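Local coordinates for protein phosphoglycerol transferase GacH (Streptococcus pyogenes MGAS5005, PDB 6DGM) that probably transfers sn-glycerol-1-phosphate to a streptococcal rhamnose polysaccharide, using the manganese-binding, sulfatase-like C-terminal domain of a membrane protein, at residues A[52-57]-A[285-290]; A[65-70]-A[248-253]; A[225-230]-A[275-280]. All coordinates share one frame; numbering follows the deposited sequence.

How the contacts relate
Three contacts in one domain illustrate how loops and helices around a mixed sheet are tied together. Following the chain from the N terminus, residues 52-57 come first, in the loop after strand 40-46; contact 1 closes the long loop that ends at 285-290, just where strand 290-297 begins. Everything else is nested inside it. Contact 2 joins helix 66-74 to helix 229-257. Contact 3 joins the start of that same helix, 225-230, to the loop 275-280 before strand 290-297, so contacts 2 and 3 cross. Contact 2 sits apart, while contacts 1 and 3 adjoin through a salt bridge from Lys288 NZ to Asp278 OD1.

Contact 1 of 3, residues A[52-57]-A[285-290]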
loop_
_atom_site.group_PDB
_atom_site.type_symbol
_atom_site.label_atom_id
_atom_site.label_comp_id
_atom_site.label_asym_id
_atom_site.label_seq_id
_atom_site.Cartn_x
_atom_site.Cartn_y
_atom_site.Cartn_z
ATOM N N PRO A 52 -12.106 -3.563 13.416
ATOM C CA PRO A 52 -12.471 -4.766 14.182
ATOM C C PRO A 52 -13.902 -5.231 13.962
ATOM O O PRO A 52 -14.218 -6.394 14.255
ATOM C CB PRO A 52 -12.212 -4.366 15.642
ATOM C CG PRO A 52 -12.087 -2.884 15.656
ATOM C CD PRO A 52 -11.748 -2.418 14.275
ATOM N N ASP A 53 -14.775 -4.368 13.437
ATOM C CA ASP A 53 -16.158 -4.748 13.190
ATOM C C ASP A 53 -16.283 -5.878 12.176
ATOM O O ASP A 53 -17.321 -6.549 12.146
ATOM C CB ASP A 53 -16.934 -3.522 12.706
ATOM C CG ASP A 53 -18.420 -3.778 12.597
ATOM O OD1 ASP A 53 -18.908 -4.760 13.204
ATOM O OD2 ASP A 53 -19.099 -2.996 11.898
ATOM N N ARG A 54 -15.260 -6.116 11.351
ATOM C CA ARG A 54 -15.313 -7.215 10.397
ATOM C C ARG A 54 -14.946 -8.556 11.020
ATOM O O ARG A 54 -15.110 -9.595 10.373
ATOM C CB ARG A 54 -14.354 -6.983 9.222
ATOM C CG ARG A 54 -14.909 -6.162 8.109
ATOM C CD ARG A 54 -14.066 -6.326 6.842
ATOM N NE ARG A 54 -12.676 -5.962 7.052
ATOM C CZ ARG A 54 -12.248 -4.709 7.145
ATOM N NH1 ARG A 54 -13.110 -3.695 7.056
ATOM N NH2 ARG A 54 -10.964 -4.463 7.323
ATOM N N VAL A 55 -14.404 -8.559 12.230
ATOM C CA VAL A 55 -14.086 -9.803 12.919
ATOM C C VAL A 55 -15.356 -10.310 13.585
ATOM O O VAL A 55 -15.884 -9.672 14.503
ATOM C CB VAL A 55 -12.946 -9.595 13.929
ATOM C CG1 VAL A 55 -12.545 -10.916 14.535
ATOM C CG2 VAL A 55 -11.772 -8.930 13.219
ATOM N N SER A 56 -15.832 -11.479 13.134
ATOM C CA SER A 56 -17.202 -11.910 13.401
ATOM C C SER A 56 -17.529 -11.932 14.890
ATOM O O SER A 56 -18.614 -11.502 15.305
ATOM C CB SER A 56 -17.436 -13.312 12.815
ATOM O OG SER A 56 -17.139 -13.360 11.434
ATOM N N ASN A 57 -16.642 -12.488 15.708
ATOM C CA ASN A 57 -16.985 -12.747 17.101
ATOM C C ASN A 57 -16.586 -11.622 18.040
ATOM O O ASN A 57 -16.594 -11.821 19.261
ATOM C CB ASN A 57 -16.379 -14.067 17.574
ATOM C CG ASN A 57 -17.046 -15.264 16.949
ATOM O OD1 ASN A 57 -18.198 -15.200 16.524
ATOM N ND2 ASN A 57 -16.330 -16.373 16.910
ATOM N N ILE A 285 -12.743 -17.097 7.803
ATOM C CA ILE A 285 -11.310 -16.930 8.016
ATOM C C ILE A 285 -10.694 -15.988 6.997
ATOM O O ILE A 285 -9.596 -15.467 7.226
ATOM C CB ILE A 285 -10.608 -18.305 8.054
ATOM C CG1 ILE A 285 -9.205 -18.179 8.667
ATOM C CG2 ILE A 285 -10.518 -18.911 6.655
ATOM C CD1 ILE A 285 -9.195 -17.829 10.155
ATOM N N GLU A 286 -11.368 -15.734 5.871
ATOM C CA GLU A 286 -10.828 -14.755 4.934
ATOM C C GLU A 286 -10.595 -13.412 5.619
ATOM O O GLU A 286 -9.660 -12.684 5.257
ATOM C CB GLU A 286 -11.747 -14.610 3.714
ATOM C CG GLU A 286 -13.116 -13.996 3.992
ATOM C CD GLU A 286 -14.161 -15.022 4.425
ATOM O OE1 GLU A 286 -13.800 -16.195 4.670
ATOM O OE2 GLU A 286 -15.349 -14.649 4.508
ATOM N N ASN A 287 -11.406 -13.083 6.637
ATOM C CA ASN A 287 -11.290 -11.786 7.299
ATOM C C ASN A 287 -10.026 -11.659 8.136
ATOM O O ASN A 287 -9.707 -10.556 8.580
ATOM C CB ASN A 287 -12.530 -11.523 8.153
ATOM C CG ASN A 287 -13.743 -11.157 7.311
ATOM O OD1 ASN A 287 -13.621 -10.471 6.300
ATOM N ND2 ASN A 287 -14.911 -11.620 7.719
ATOM N N LYS A 288 -9.289 -12.747 8.341
ATOM C CA LYS A 288 -7.985 -12.630 8.991
ATOM C C LYS A 288 -6.981 -11.871 8.131
ATOM O O LYS A 288 -5.963 -11.415 8.660
ATOM C CB LYS A 288 -7.479 -14.025 9.338
ATOM C CG LYS A 288 -6.190 -14.091 10.105
ATOM C CD LYS A 288 -5.934 -15.546 10.546
ATOM C CE LYS A 288 -4.523 -15.731 11.071
ATOM N NZ LYS A 288 -4.308 -17.159 11.500
ATOM N N TYR A 289 -7.257 -11.701 6.828
ATOM C CA TYR A 289 -6.306 -11.112 5.893
ATOM C C TYR A 289 -6.892 -9.956 5.093
ATOM O O TYR A 289 -6.346 -9.608 4.039
ATOM C CB TYR A 289 -5.758 -12.191 4.945
ATOM C CG TYR A 289 -5.063 -13.293 5.702
ATOM C CD1 TYR A 289 -3.737 -13.162 6.077
ATOM C CD2 TYR A 289 -5.744 -14.451 6.089
ATOM C CE1 TYR A 289 -3.086 -14.159 6.778
ATOM C CE2 TYR A 289 -5.099 -15.456 6.811
ATOM C CZ TYR A 289 -3.771 -15.299 7.152
ATOM O OH TYR A 289 -3.128 -16.279 7.868
ATOM N N LEU A 290 -7.958 -9.320 5.578
ATOM C CA LEU A 290 -8.612 -8.238 4.848
ATOM C C LEU A 290 -8.572 -6.954 5.670
ATOM O O LEU A 290 -9.279 -6.827 6.678
ATOM C CB LEU A 290 -10.051 -8.614 4.490
ATOM C CG LEU A 290 -10.185 -9.742 3.466
ATOM C CD1 LEU A 290 -11.621 -10.190 3.341
ATOM C CD2 LEU A 290 -9.635 -9.290 2.107
HETATM O O HOH W 1 -10.752 -8.064 8.538
HETATM O O HOH W 2 -14.791 -12.972 10.557
#
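Arg54 ends a short 3-10 turn, 52-54, and faces a second one, 285-288, whose Asn287 and following Leu290 complete the contact; each turn is braced by its own backbone bonds, such as Val55 N to Pro52 O and Lys288 N to Ile285 O. The two turns are not paired backbone to backbone; side chains and water do most of the joining. Arg54 spans the gap by bending its chain at chi3 (-58°), which brings the guanidinium to the carbonyl of Leu290. There NH2 donates to Leu290 O at 3.0 Å with an N-H...O angle of 155°, the donor standing above the carbonyl plane. The same nitrogen forms a salt bridge with Asp292 OD1, probably the stronger anchor. Water 1 fills the angle beside this bond: it accepts from Arg54 NE at 3.2 Å and donates to Asn287 O and Leu290 O, each 2.7 Å from it. Leu290 O is thereby met by an arginine and a water, with a weak further bond from Ser50 OG. Water 2 makes a second bridge, 3.1 Å from its donor Asn287 ND2 and unusually close, 2.5 Å, to Ser56 OG. The Asn287 amide approaches the Arg54 carbonyl, ND2 to O being 3.3 Å, at an angle too poor for a hydrogen bond. These are loops beyond the carboxyl ends of parallel strands 40-46 and 263-269, the edge at which the alkaline phosphatase clan, here a sulfatase-type domain, carries its metal ligands; Arg54 lies about 11 Å from manganese ligand Asp270, measured between side chains.

Contact 2 of 3, residues A[65-70]-A[248-253]; sequences LPNIKA and ETRAFL
The amide of Asn67 and the guanidinium of Arg250 meet with their planes 60° apart, so neither group stacks on the other; the oxygen OD1 comes to the guanidinium obliquely. Arg250 NH1 donates to Asn67 OD1 at 3.2 Å, with an N-H...O angle of 142°. The bond is bent, the donor lying tilted out of the carbonyl plane. The oxygen also rests against the aliphatic part of the arginine, with Asn67 OD1 3.1 Å from Arg250 CD. Arg250 reaches this position as a fully extended chain, its CG opposite the backbone N (chi1 171°), and NE makes a salt bridge with Glu254 OE2 one turn further along its own helix, so the guanidinium is shared between a neutral and a charged partner. Nearer the backbones, the two CB atoms of Asn67 and Arg250 stand 3.9 Å apart, and the helices are close here, with 6.2 Å between the CA atoms of Asn67 and Arg250.

On the more buried side Ile68 meets Thr249 at about a right angle: Ile68 CG1 is 4.1 Å from the methyl Thr249 CG2, and Ile68 CD1 lies 4.0 Å from Thr249 OG1, a hydroxyl that is occupied by Tyr186 OH and Thr245 O. Asp246, one turn earlier on helix 229-257, accepts from the backbone N of both Asn67 and Ile68, binding the first turn of the other helix. Helix 66-74 is thus seated against the long helix 229-257, which in turn packs through Phe252 on helix 182-192 and through Leu253 on Phe294 and Trp296 of strand 290-297.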
loop_
_atom_site.group_PDB
_atom_site.type_symbol
_atom_site.label_atom_id
_atom_site.label_comp_id
_atom_site.label_asym_id
_atom_site.label_seq_id
_atom_site.Cartn_x
_atom_site.Cartn_y
_atom_site.Cartn_z
ATOM N N LEU A 65 -13.720 3.656 13.956
ATOM C CA LEU A 65 -13.275 4.185 12.673
ATOM C C LEU A 65 -14.393 4.970 11.992
ATOM O O LEU A 65 -14.587 4.832 10.779
ATOM C CB LEU A 65 -12.802 3.044 11.772
ATOM C CG LEU A 65 -11.543 2.308 12.233
ATOM C CD1 LEU A 65 -11.184 1.234 11.208
ATOM C CD2 LEU A 65 -10.364 3.236 12.422
ATOM N N PRO A 66 -15.155 5.811 12.709
ATOM C CA PRO A 66 -16.266 6.499 12.020
ATOM C C PRO A 66 -15.817 7.448 10.925
ATOM O O PRO A 66 -16.445 7.488 9.858
ATOM C CB PRO A 66 -16.999 7.228 13.158
ATOM C CG PRO A 66 -15.941 7.438 14.189
ATOM C CD PRO A 66 -15.064 6.214 14.127
ATOM N N ASN A 67 -14.727 8.193 11.140
ATOM C CA ASN A 67 -14.268 9.121 10.111
ATOM C C ASN A 67 -13.688 8.377 8.915
ATOM O O ASN A 67 -13.905 8.769 7.765
ATOM C CB ASN A 67 -13.237 10.093 10.678
ATOM C CG ASN A 67 -13.821 10.993 11.747
ATOM O OD1 ASN A 67 -14.738 11.769 11.487
ATOM N ND2 ASN A 67 -13.308 10.882 12.955
ATOM N N ILE A 68 -12.944 7.304 9.163
ATOM C CA ILE A 68 -12.378 6.556 8.046
ATOM C C ILE A 68 -13.474 5.848 7.270
ATOM O O ILE A 68 -13.425 5.779 6.032
ATOM C CB ILE A 68 -11.254 5.633 8.546
ATOM C CG1 ILE A 68 -10.001 6.480 8.833
ATOM C CG2 ILE A 68 -10.935 4.558 7.492
ATOM C CD1 ILE A 68 -8.888 5.744 9.552
ATOM N N LYS A 69 -14.523 5.386 7.950
ATOM C CA LYS A 69 -15.629 4.781 7.222
ATOM C C LYS A 69 -16.326 5.808 6.343
ATOM O O LYS A 69 -16.725 5.498 5.213
ATOM C CB LYS A 69 -16.614 4.119 8.168
ATOM C CG LYS A 69 -16.056 2.831 8.777
ATOM C CD LYS A 69 -17.169 1.890 9.199
ATOM C CE LYS A 69 -17.779 2.287 10.524
ATOM N NZ LYS A 69 -17.422 1.299 11.595
ATOM N N ALA A 70 -16.455 7.040 6.835
ATOM C CA ALA A 70 -17.067 8.091 6.038
ATOM C C ALA A 70 -16.197 8.441 4.838
ATOM O O ALA A 70 -16.713 8.727 3.750
ATOM C CB ALA A 70 -17.285 9.320 6.906
ATOM N N GLU A 248 -7.243 11.703 13.813
ATOM C CA GLU A 248 -6.105 12.397 13.231
ATOM C C GLU A 248 -6.088 12.264 11.712
ATOM O O GLU A 248 -5.608 13.168 11.025
ATOM C CB GLU A 248 -4.794 11.891 13.826
ATOM C CG GLU A 248 -4.673 12.097 15.332
ATOM C CD GLU A 248 -4.633 13.560 15.733
ATOM O OE1 GLU A 248 -4.396 14.429 14.856
ATOM O OE2 GLU A 248 -4.840 13.854 16.943
ATOM N N THR A 249 -6.573 11.138 11.174
ATOM C CA THR A 249 -6.626 10.960 9.728
ATOM C C THR A 249 -7.608 11.952 9.113
ATOM O O THR A 249 -7.310 12.578 8.087
ATOM C CB THR A 249 -7.009 9.507 9.401
ATOM O OG1 THR A 249 -6.043 8.597 9.961
ATOM C CG2 THR A 249 -7.088 9.269 7.883
ATOM N N ARG A 250 -8.771 12.136 9.736
ATOM C CA ARG A 250 -9.695 13.163 9.263
ATOM C C ARG A 250 -9.045 14.543 9.277
ATOM O O ARG A 250 -9.166 15.302 8.308
ATOM C CB ARG A 250 -10.963 13.167 10.115
ATOM C CG ARG A 250 -11.897 14.352 9.844
ATOM C CD ARG A 250 -13.079 14.333 10.789
ATOM N NE ARG A 250 -13.898 15.537 10.680
ATOM C CZ ARG A 250 -15.012 15.749 11.373
ATOM N NH1 ARG A 250 -15.445 14.834 12.231
ATOM N NH2 ARG A 250 -15.697 16.873 11.203
ATOM N N ALA A 251 -8.389 14.904 10.388
ATOM C CA ALA A 251 -7.763 16.216 10.491
ATOM C C ALA A 251 -6.678 16.402 9.439
ATOM O O ALA A 251 -6.528 17.496 8.877
ATOM C CB ALA A 251 -7.184 16.425 11.892
ATOM N N PHE A 252 -5.910 15.350 9.173
ATOM C CA PHE A 252 -4.894 15.387 8.128
ATOM C C PHE A 252 -5.513 15.670 6.767
ATOM O O PHE A 252 -5.048 16.549 6.032
ATOM C CB PHE A 252 -4.180 14.037 8.141
ATOM C CG PHE A 252 -3.158 13.834 7.052
ATOM C CD1 PHE A 252 -2.099 14.703 6.898
ATOM C CD2 PHE A 252 -3.256 12.735 6.210
ATOM C CE1 PHE A 252 -1.139 14.484 5.902
ATOM C CE2 PHE A 252 -2.306 12.512 5.214
ATOM C CZ PHE A 252 -1.242 13.381 5.073
ATOM N N LEU A 253 -6.541 14.917 6.391
ATOM C CA LEU A 253 -7.143 15.137 5.081
ATOM C C LEU A 253 -7.732 16.543 4.982
ATOM O O LEU A 253 -7.617 17.196 3.936
ATOM C CB LEU A 253 -8.203 14.074 4.790
ATOM C CG LEU A 253 -7.743 12.612 4.730
ATOM C CD1 LEU A 253 -8.887 11.766 4.159
ATOM C CD2 LEU A 253 -6.471 12.397 3.945
#

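Contact 3 of 3, residues A[225-230]-A[275-280]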
loop_
_atom_site.group_PDB
_atom_site.type_symbol
_atom_site.label_atom_id
_atom_site.label_comp_id
_atom_site.label_asym_id
_atom_site.label_seq_id
_atom_site.Cartn_x
_atom_site.Cartn_y
_atom_site.Cartn_z
ATOM N N LYS A 225 -15.808 -13.272 21.677
ATOM C CA LYS A 225 -16.406 -14.493 22.196
ATOM C C LYS A 225 -15.314 -15.458 22.633
ATOM O O LYS A 225 -14.401 -15.776 21.866
ATOM C CB LYS A 225 -17.272 -15.136 21.105
ATOM C CG LYS A 225 -18.052 -16.349 21.564
ATOM C CD LYS A 225 -18.901 -16.941 20.441
ATOM C CE LYS A 225 -19.575 -18.231 20.891
ATOM N NZ LYS A 225 -20.582 -18.720 19.905
ATOM N N ASN A 226 -15.390 -15.891 23.892
ATOM C CA ASN A 226 -14.435 -16.852 24.441
ATOM C C ASN A 226 -13.004 -16.327 24.450
ATOM O O ASN A 226 -12.056 -17.114 24.558
ATOM C CB ASN A 226 -14.509 -18.180 23.696
ATOM C CG ASN A 226 -15.849 -18.835 23.849
ATOM O OD1 ASN A 226 -16.399 -18.865 24.944
ATOM N ND2 ASN A 226 -16.403 -19.336 22.750
ATOM N N PHE A 227 -12.825 -15.014 24.379
ATOM C CA PHE A 227 -11.485 -14.463 24.469
ATOM C C PHE A 227 -10.957 -14.575 25.895
ATOM O O PHE A 227 -11.714 -14.499 26.873
ATOM C CB PHE A 227 -11.464 -12.985 24.092
ATOM C CG PHE A 227 -11.419 -12.719 22.620
ATOM C CD1 PHE A 227 -11.835 -13.662 21.699
ATOM C CD2 PHE A 227 -10.955 -11.514 22.167
ATOM C CE1 PHE A 227 -11.801 -13.382 20.330
ATOM C CE2 PHE A 227 -10.903 -11.228 20.812
ATOM C CZ PHE A 227 -11.326 -12.166 19.892
ATOM N N THR A 228 -9.638 -14.712 26.010
ATOM C CA THR A 228 -8.983 -14.578 27.295
ATOM C C THR A 228 -9.000 -13.114 27.742
ATOM O O THR A 228 -9.251 -12.195 26.955
ATOM C CB THR A 228 -7.528 -15.020 27.194
ATOM O OG1 THR A 228 -6.824 -14.128 26.325
ATOM C CG2 THR A 228 -7.432 -16.447 26.655
ATOM N N GLU A 229 -8.705 -12.901 29.028
ATOM C CA GLU A 229 -8.583 -11.534 29.527
ATOM C C GLU A 229 -7.553 -10.752 28.725
ATOM O O GLU A 229 -7.786 -9.591 28.360
ATOM C CB GLU A 229 -8.201 -11.571 31.005
ATOM C CG GLU A 229 -9.292 -12.126 31.920
ATOM C CD GLU A 229 -9.221 -13.656 32.138
ATOM O OE1 GLU A 229 -8.586 -14.387 31.333
ATOM O OE2 GLU A 229 -9.811 -14.124 33.137
ATOM N N GLU A 230 -6.410 -11.379 28.429
ATOM C CA GLU A 230 -5.351 -10.705 27.680
ATOM C C GLU A 230 -5.808 -10.338 26.276
ATOM O O GLU A 230 -5.524 -9.240 25.788
ATOM C CB GLU A 230 -4.120 -11.609 27.624
ATOM C CG GLU A 230 -2.957 -11.076 26.794
ATOM C CD GLU A 230 -1.742 -12.022 26.793
ATOM O OE1 GLU A 230 -1.784 -13.098 27.447
ATOM O OE2 GLU A 230 -0.741 -11.675 26.135
ATOM N N LEU A 275 -3.551 -9.965 17.431
ATOM C CA LEU A 275 -4.129 -10.140 18.751
ATOM C C LEU A 275 -5.332 -11.059 18.790
ATOM O O LEU A 275 -5.766 -11.412 19.892
ATOM C CB LEU A 275 -4.528 -8.788 19.367
ATOM C CG LEU A 275 -5.542 -7.935 18.588
ATOM C CD1 LEU A 275 -6.979 -8.345 18.833
ATOM C CD2 LEU A 275 -5.328 -6.460 18.931
ATOM N N TYR A 276 -5.871 -11.470 17.628
ATOM C CA TYR A 276 -7.072 -12.286 17.629
ATOM C C TYR A 276 -6.708 -13.765 17.565
ATOM O O TYR A 276 -5.824 -14.152 16.797
ATOM C CB TYR A 276 -7.906 -11.989 16.386
ATOM C CG TYR A 276 -8.350 -10.563 16.173
ATOM C CD1 TYR A 276 -9.469 -10.068 16.835
ATOM C CD2 TYR A 276 -7.687 -9.721 15.284
ATOM C CE1 TYR A 276 -9.909 -8.785 16.633
ATOM C CE2 TYR A 276 -8.118 -8.414 15.073
ATOM C CZ TYR A 276 -9.232 -7.948 15.761
ATOM O OH TYR A 276 -9.679 -6.656 15.540
ATOM N N PRO A 277 -7.394 -14.608 18.330
ATOM C CA PRO A 277 -7.322 -16.051 18.078
ATOM C C PRO A 277 -8.097 -16.401 16.818
ATOM O O PRO A 277 -8.994 -15.671 16.391
ATOM C CB PRO A 277 -7.974 -16.662 19.322
ATOM C CG PRO A 277 -8.952 -15.630 19.752
ATOM C CD PRO A 277 -8.343 -14.278 19.406
ATOM N N ASP A 278 -7.739 -17.535 16.207
ATOM C CA ASP A 278 -8.424 -17.944 14.985
ATOM C C ASP A 278 -9.927 -18.077 15.199
ATOM O O ASP A 278 -10.709 -17.844 14.269
ATOM C CB ASP A 278 -7.856 -19.253 14.446
ATOM C CG ASP A 278 -6.564 -19.063 13.657
ATOM O OD1 ASP A 278 -6.152 -17.915 13.403
ATOM O OD2 ASP A 278 -5.963 -20.102 13.298
ATOM N N SER A 279 -10.352 -18.444 16.407
ATOM C CA SER A 279 -11.775 -18.596 16.676
ATOM C C SER A 279 -12.541 -17.298 16.429
ATOM O O SER A 279 -13.744 -17.341 16.147
ATOM C CB SER A 279 -11.963 -19.017 18.129
ATOM O OG SER A 279 -11.608 -17.947 18.975
ATOM N N ALA A 280 -11.873 -16.150 16.554
ATOM C CA ALA A 280 -12.532 -14.859 16.372
ATOM C C ALA A 280 -13.201 -14.737 15.007
ATOM O O ALA A 280 -14.187 -14.011 14.868
ATOM C CB ALA A 280 -11.531 -13.715 16.536
HETATM O O HOH W 3 -13.881 -16.336 19.229
#
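Phe227 and Pro277 mark the nearest approach of the two backbones, their CA atoms 7.8 Å apart, where the loop leading into helix 229-257 passes a loop that turns into the 3-10 segment beginning at Asp278. Everything turns on the Phe227 ring. With CG opposite the carbonyl carbon (chi1 -82°), the ring swings across and presents one face to Pro277, whose CD sits 4.0 Å from the ring centroid and 26° off the normal, a CH-pi contact displaced toward the rim. The neighbouring ring carbon of the proline adds to it, CG lying 3.7 Å from Phe227 CE1. At the far end of the phenyl ring, CZ is met near its plane from two residues: Ala280 CB at 3.7 Å and Tyr276 CD1 at 4.1 Å. The two aromatic rings therefore touch rim to rim, without stacking. The tyrosine is itself supported by Leu275, whose CD1 lies over the centre of one of its faces.

Polar atoms at the margin are joined through water 3, which donates to Lys225 O at 2.7 Å and is hydrogen-bonded to Ser279 OG at 2.8 Å. Beyond the phenylalanine, Thr228 is the N-cap of helix 229-257: its side chain caps a backbone N in the first turn and its own N bonds to Glu231 OE1, together consistent with a capping box. Asn57, on the approach to strand 58-60, forms backbone hydrogen bonds with both Lys225 and Ala280. Val58 of that strand lies against both Phe227 and Tyr276, while helix 229-257 supplies Glu231 to Pro277, Asn232 to Phe227 and Leu235 to Tyr276, so the contact wedges the 275-280 loop between a helix start and a small two-stranded sheet.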